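Local coordinates for protein PML (Homo sapiens, PDB 6IMQ), which organises PML nuclear bodies, probably by self-assembly to which oligomerization of its zinc-binding B1-box contributes, at residues E17-W22 against E27-A32. Residues are numbered along the deposited sequence; the frame is centred on the assembly and turned at random.
Sequences ESADFW and EQLLCA. With ZN (zinc ion), chain H.
W22 turns its indole back beside its own carbonyl carbon (chi1 170°), with CG opposite the backbone N, and lays it along the neighbouring strand, where Q28 N sits over one face, displaced toward the rim, and CE3 meets L29 CD2 at 3.7 Å. L29 answers with CG anti to its own carbonyl carbon (chi1 -67°), which brings its isobutyl group in at the rim of that indole. F21 leaves from the other side of the sheet, and its CE1 comes to 3.8 Å from A32 CA, at the start of helix 32-41. Between these side chains runs the antiparallel hairpin of the B-box zinc finger, in which L30 N donates to F21 O at 2.9 Å. A classic beta bulge distorts it: L30 O accepts from both D20 N, at 2.8 Å, and F21 N, at 2.9 Å. Next to L30, C31 turns SG onto zinc at 2.3 Å, completing a site with C12, C15 and C34, while its CB lies 3.5 Å from S18 O. W22 NE1 hydrogen-bonds to D7 O of the second subunit, and an alanine here would probably leave that carbonyl without its donor and open a gap beside L29.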
loop_
_atom_site.group_PDB
_atom_site.type_symbol
_atom_site.label_atom_id
_atom_site.label_comp_id
_atom_site.label_asym_id
_atom_site.label_seq_id
_atom_site.Cartn_x
_atom_site.Cartn_y
_atom_site.Cartn_z
ATOM N N GLU B 17 6.868 -16.127 4.969
ATOM C CA GLU B 17 5.434 -16.053 4.742
ATOM C C GLU B 17 5.114 -15.169 3.545
ATOM O O GLU B 17 5.936 -14.371 3.089
ATOM C CB GLU B 17 4.730 -15.529 5.995
ATOM C CG GLU B 17 4.693 -16.538 7.150
ATOM C CD GLU B 17 3.501 -17.477 7.063
ATOM O OE1 GLU B 17 2.427 -17.034 6.601
ATOM O OE2 GLU B 17 3.633 -18.656 7.453
ATOM N N SER B 18 3.911 -15.355 3.010
ATOM C CA SER B 18 3.472 -14.594 1.852
ATOM C C SER B 18 3.355 -13.116 2.191
ATOM O O SER B 18 2.841 -12.737 3.246
ATOM C CB SER B 18 2.135 -15.131 1.344
ATOM O OG SER B 18 1.047 -14.306 1.716
ATOM N N ALA B 19 3.860 -12.281 1.291
ATOM C CA ALA B 19 3.847 -10.846 1.511
ATOM C C ALA B 19 2.421 -10.310 1.471
ATOM O O ALA B 19 1.547 -10.837 0.775
ATOM C CB ALA B 19 4.708 -10.126 0.470
ATOM N N ASP B 20 2.189 -9.264 2.257
ATOM C CA ASP B 20 0.895 -8.599 2.277
ATOM C C ASP B 20 1.008 -7.088 2.242
ATOM O O ASP B 20 -0.005 -6.417 2.025
ATOM C CB ASP B 20 0.101 -9.005 3.520
ATOM C CG ASP B 20 -0.301 -10.460 3.500
ATOM O OD1 ASP B 20 -0.687 -10.966 2.425
ATOM O OD2 ASP B 20 -0.228 -11.094 4.570
ATOM N N PHE B 21 2.195 -6.532 2.451
ATOM C CA PHE B 21 2.386 -5.101 2.527
ATOM C C PHE B 21 3.653 -4.724 1.785
ATOM O O PHE B 21 4.573 -5.524 1.610
ATOM C CB PHE B 21 2.451 -4.624 3.976
ATOM C CG PHE B 21 1.178 -4.817 4.709
ATOM C CD1 PHE B 21 0.867 -6.035 5.284
ATOM C CD2 PHE B 21 0.269 -3.781 4.799
ATOM C CE1 PHE B 21 -0.323 -6.211 5.953
ATOM C CE2 PHE B 21 -0.922 -3.944 5.464
ATOM C CZ PHE B 21 -1.227 -5.161 6.041
ATOM N N TRP B 22 3.646 -3.492 1.304
ATOM C CA TRP B 22 4.779 -2.877 0.634
ATOM C C TRP B 22 5.068 -1.587 1.375
ATOM O O TRP B 22 4.161 -0.774 1.591
ATOM C CB TRP B 22 4.482 -2.607 -0.835
ATOM C CG TRP B 22 5.505 -1.757 -1.536
ATOM C CD1 TRP B 22 5.371 -0.449 -1.891
ATOM C CD2 TRP B 22 6.806 -2.161 -1.985
ATOM N NE1 TRP B 22 6.503 -0.010 -2.534
ATOM C CE2 TRP B 22 7.400 -1.043 -2.606
ATOM C CE3 TRP B 22 7.524 -3.358 -1.924
ATOM C CZ2 TRP B 22 8.679 -1.086 -3.154
ATOM C CZ3 TRP B 22 8.792 -3.398 -2.472
ATOM C CH2 TRP B 22 9.356 -2.271 -3.081
ATOM N N GLU B 27 11.220 0.138 0.879
ATOM C CA GLU B 27 11.239 -0.492 -0.452
ATOM C C GLU B 27 11.191 -2.019 -0.335
ATOM O O GLU B 27 11.805 -2.745 -1.120
ATOM C CB GLU B 27 12.459 -0.036 -1.261
ATOM C CG GLU B 27 13.673 -0.985 -1.236
ATOM C CD GLU B 27 15.010 -0.262 -1.397
ATOM O OE1 GLU B 27 15.312 0.611 -0.558
ATOM O OE2 GLU B 27 15.763 -0.570 -2.351
ATOM N N GLN B 28 10.440 -2.512 0.644
ATOM C CA GLN B 28 10.464 -3.927 0.970
ATOM C C GLN B 28 9.063 -4.495 1.129
ATOM O O GLN B 28 8.109 -3.786 1.462
ATOM C CB GLN B 28 11.248 -4.198 2.262
ATOM C CG GLN B 28 12.727 -4.350 2.084
ATOM C CD GLN B 28 13.457 -4.441 3.407
ATOM O OE1 GLN B 28 12.844 -4.611 4.459
ATOM N NE2 GLN B 28 14.775 -4.314 3.362
ATOM N N LEU B 29 8.967 -5.802 0.907
ATOM C CA LEU B 29 7.739 -6.558 1.103
ATOM C C LEU B 29 7.693 -7.166 2.496
ATOM O O LEU B 29 8.705 -7.668 2.999
ATOM C CB LEU B 29 7.642 -7.672 0.062
ATOM C CG LEU B 29 7.466 -7.255 -1.398
ATOM C CD1 LEU B 29 7.797 -8.416 -2.324
ATOM C CD2 LEU B 29 6.050 -6.765 -1.600
ATOM N N LEU B 30 6.507 -7.142 3.111
ATOM C CA LEU B 30 6.353 -7.678 4.454
ATOM C C LEU B 30 5.061 -8.468 4.590
ATOM O O LEU B 30 4.034 -8.132 3.992
ATOM C CB LEU B 30 6.359 -6.568 5.510
ATOM C CG LEU B 30 7.628 -5.733 5.623
ATOM C CD1 LEU B 30 7.359 -4.521 6.498
ATOM C CD2 LEU B 30 8.756 -6.569 6.182
ATOM N N CYS B 31 5.122 -9.537 5.385
ATOM C CA CYS B 31 3.907 -10.224 5.788
ATOM C C CYS B 31 3.182 -9.387 6.844
ATOM O O CYS B 31 3.727 -8.425 7.391
ATOM C CB CYS B 31 4.215 -11.621 6.320
ATOM S SG CYS B 31 4.987 -11.702 7.950
ATOM N N ALA B 32 1.938 -9.769 7.140
ATOM C CA ALA B 32 1.142 -9.013 8.099
ATOM C C ALA B 32 1.847 -8.930 9.451
ATOM O O ALA B 32 1.953 -7.852 10.046
ATOM C CB ALA B 32 -0.240 -9.652 8.246
HETATM ZN ZN ZN H . 7.244 -11.768 7.747
#